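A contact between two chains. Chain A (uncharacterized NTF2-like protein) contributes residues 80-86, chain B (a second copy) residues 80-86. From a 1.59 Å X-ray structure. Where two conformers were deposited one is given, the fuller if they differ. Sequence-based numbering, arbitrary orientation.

Chain A 80-86: ERVLVVG
Chain B, residues 80-86: ERVLVVG

The two copies of this NTF2-like protein meet here through an apolar, near-twofold packing of two crossed β-strands, with no hydrogen bond between the stretches. Residues 81-86 of each chain are extended, with phi/psi near -110/125 through 83-85, and G86 opens further to about -155/-173 in chain A and -161/-175 in chain B. The strand axes cross at 102° and approach to 9.9 Å, too far apart for backbone pairing, so side chains fill the gap. The register centres on L83, with CA of L83(A) 8.1 Å from CA of L83(B).

Strand alternation sends the CA-to-CB bonds of R81, L83 and V85 toward the partner, while that of V84 points away. Both leucines have chi1 near -90° (m) and chi2 p, and CB of L83(A) lies 3.6 Å from CD2 of L83(B). V85(A) and V85(B), both t (chi1 near -175°), flank this centre: L83(A) CD2 is 3.8 Å from V85(B) CG2, and V85(A) CG2 is 3.8 Å from L83(B) CD2. These buried aliphatic groups pack at van der Waals distance.

At the periphery each arginine presents its guanidinium edge to a valine methyl, R81(A) NH2 to V85(B) CG1 at 4.3 Å and R81(B) NH2 to V85(A) CG1 at 4.2 Å. The guanidinium nitrogens hydrogen-bond elsewhere in the structure. The arginine rotamers differ, mmm in chain A but tpt in B. Together the stretches bury 243 Å².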

# COMPACT_ATOMS: atom_id res chain seq x y z
N GLU A 80 2.62 -10.40 13.82
CA GLU A 80 4.02 -10.07 13.54
C GLU A 80 4.14 -8.94 12.52
O GLU A 80 5.23 -8.63 12.06
CB GLU A 80 4.79 -11.32 13.08
CG GLU A 80 4.50 -11.80 11.66
CD GLU A 80 5.20 -13.12 11.32
OE1 GLU A 80 5.93 -13.66 12.17
OE2 GLU A 80 5.00 -13.61 10.19
N ARG A 81 3.02 -8.34 12.16
CA ARG A 81 2.98 -7.35 11.09
C ARG A 81 2.80 -5.93 11.60
O ARG A 81 2.05 -5.72 12.54
CB ARG A 81 1.84 -7.71 10.13
CG ARG A 81 1.94 -9.13 9.57
CD ARG A 81 2.87 -9.18 8.38
NE ARG A 81 2.22 -8.81 7.12
CZ ARG A 81 2.86 -8.35 6.05
NH1 ARG A 81 4.17 -8.15 6.05
NH2 ARG A 81 2.19 -8.06 4.95
N VAL A 82 3.52 -4.99 10.99
CA VAL A 82 3.35 -3.57 11.22
C VAL A 82 3.26 -2.94 9.83
O VAL A 82 4.18 -3.05 9.04
CB VAL A 82 4.55 -2.96 12.01
CG1 VAL A 82 4.31 -1.51 12.27
CG2 VAL A 82 4.74 -3.69 13.33
N LEU A 83 2.11 -2.37 9.52
CA LEU A 83 1.96 -1.62 8.29
C LEU A 83 2.05 -0.15 8.63
O LEU A 83 1.36 0.34 9.53
CB LEU A 83 0.65 -1.99 7.61
CG LEU A 83 0.79 -3.17 6.64
CD1 LEU A 83 1.31 -4.46 7.30
CD2 LEU A 83 -0.54 -3.37 5.88
N VAL A 84 2.94 0.54 7.93
CA VAL A 84 3.19 1.95 8.13
C VAL A 84 2.57 2.71 6.96
O VAL A 84 2.92 2.45 5.80
CB VAL A 84 4.71 2.26 8.25
CG1 VAL A 84 4.90 3.71 8.65
CG2 VAL A 84 5.38 1.32 9.29
N VAL A 85 1.66 3.63 7.26
CA VAL A 85 0.88 4.35 6.27
C VAL A 85 1.29 5.82 6.29
O VAL A 85 1.24 6.45 7.33
CB VAL A 85 -0.63 4.25 6.55
CG1 VAL A 85 -1.44 4.90 5.43
CG2 VAL A 85 -1.01 2.74 6.72
N GLY A 86 1.74 6.33 5.15
CA GLY A 86 2.24 7.70 5.15
C GLY A 86 2.17 8.40 3.82
O GLY A 86 1.59 7.89 2.86
N GLU B 80 -11.04 0.22 14.26
CA GLU B 80 -11.78 0.63 13.07
C GLU B 80 -10.94 0.78 11.81
O GLU B 80 -11.45 1.13 10.74
CB GLU B 80 -12.48 1.94 13.39
CG GLU B 80 -13.70 1.71 14.26
CD GLU B 80 -14.59 2.93 14.45
OE1 GLU B 80 -14.05 4.02 14.68
OE2 GLU B 80 -15.81 2.74 14.36
N ARG B 81 -9.66 0.48 11.92
CA ARG B 81 -8.75 0.55 10.82
C ARG B 81 -8.42 -0.86 10.34
O ARG B 81 -7.87 -1.69 11.08
CB ARG B 81 -7.53 1.28 11.32
CG ARG B 81 -6.74 1.89 10.36
CD ARG B 81 -7.42 3.06 9.62
NE ARG B 81 -6.32 3.53 8.82
CZ ARG B 81 -6.38 3.90 7.56
NH1 ARG B 81 -7.50 3.88 6.88
NH2 ARG B 81 -5.26 4.26 6.96
N VAL B 82 -8.75 -1.13 9.08
CA VAL B 82 -8.61 -2.45 8.45
C VAL B 82 -7.82 -2.32 7.17
O VAL B 82 -8.27 -1.66 6.22
CB VAL B 82 -9.97 -3.10 8.12
CG1 VAL B 82 -9.78 -4.47 7.46
CG2 VAL B 82 -10.81 -3.19 9.40
N LEU B 83 -6.63 -2.91 7.16
CA LEU B 83 -5.73 -2.90 6.00
C LEU B 83 -5.74 -4.28 5.36
O LEU B 83 -5.52 -5.30 6.02
CB LEU B 83 -4.30 -2.47 6.38
CG LEU B 83 -3.99 -0.96 6.38
CD1 LEU B 83 -5.08 -0.13 7.02
CD2 LEU B 83 -2.61 -0.70 7.05
N VAL B 84 -6.09 -4.32 4.08
CA VAL B 84 -6.20 -5.53 3.33
C VAL B 84 -4.99 -5.59 2.36
O VAL B 84 -4.76 -4.65 1.61
CB VAL B 84 -7.56 -5.61 2.56
CG1 VAL B 84 -7.74 -6.99 1.97
CG2 VAL B 84 -8.74 -5.20 3.47
N VAL B 85 -4.25 -6.70 2.40
CA VAL B 85 -3.02 -6.88 1.62
C VAL B 85 -3.23 -8.06 0.71
O VAL B 85 -3.55 -9.15 1.18
CB VAL B 85 -1.80 -7.19 2.54
CG1 VAL B 85 -0.49 -7.23 1.72
CG2 VAL B 85 -1.74 -6.19 3.68
N GLY B 86 -3.00 -7.88 -0.59
CA GLY B 86 -3.29 -8.94 -1.53
C GLY B 86 -2.58 -8.80 -2.84
O GLY B 86 -1.78 -7.88 -3.04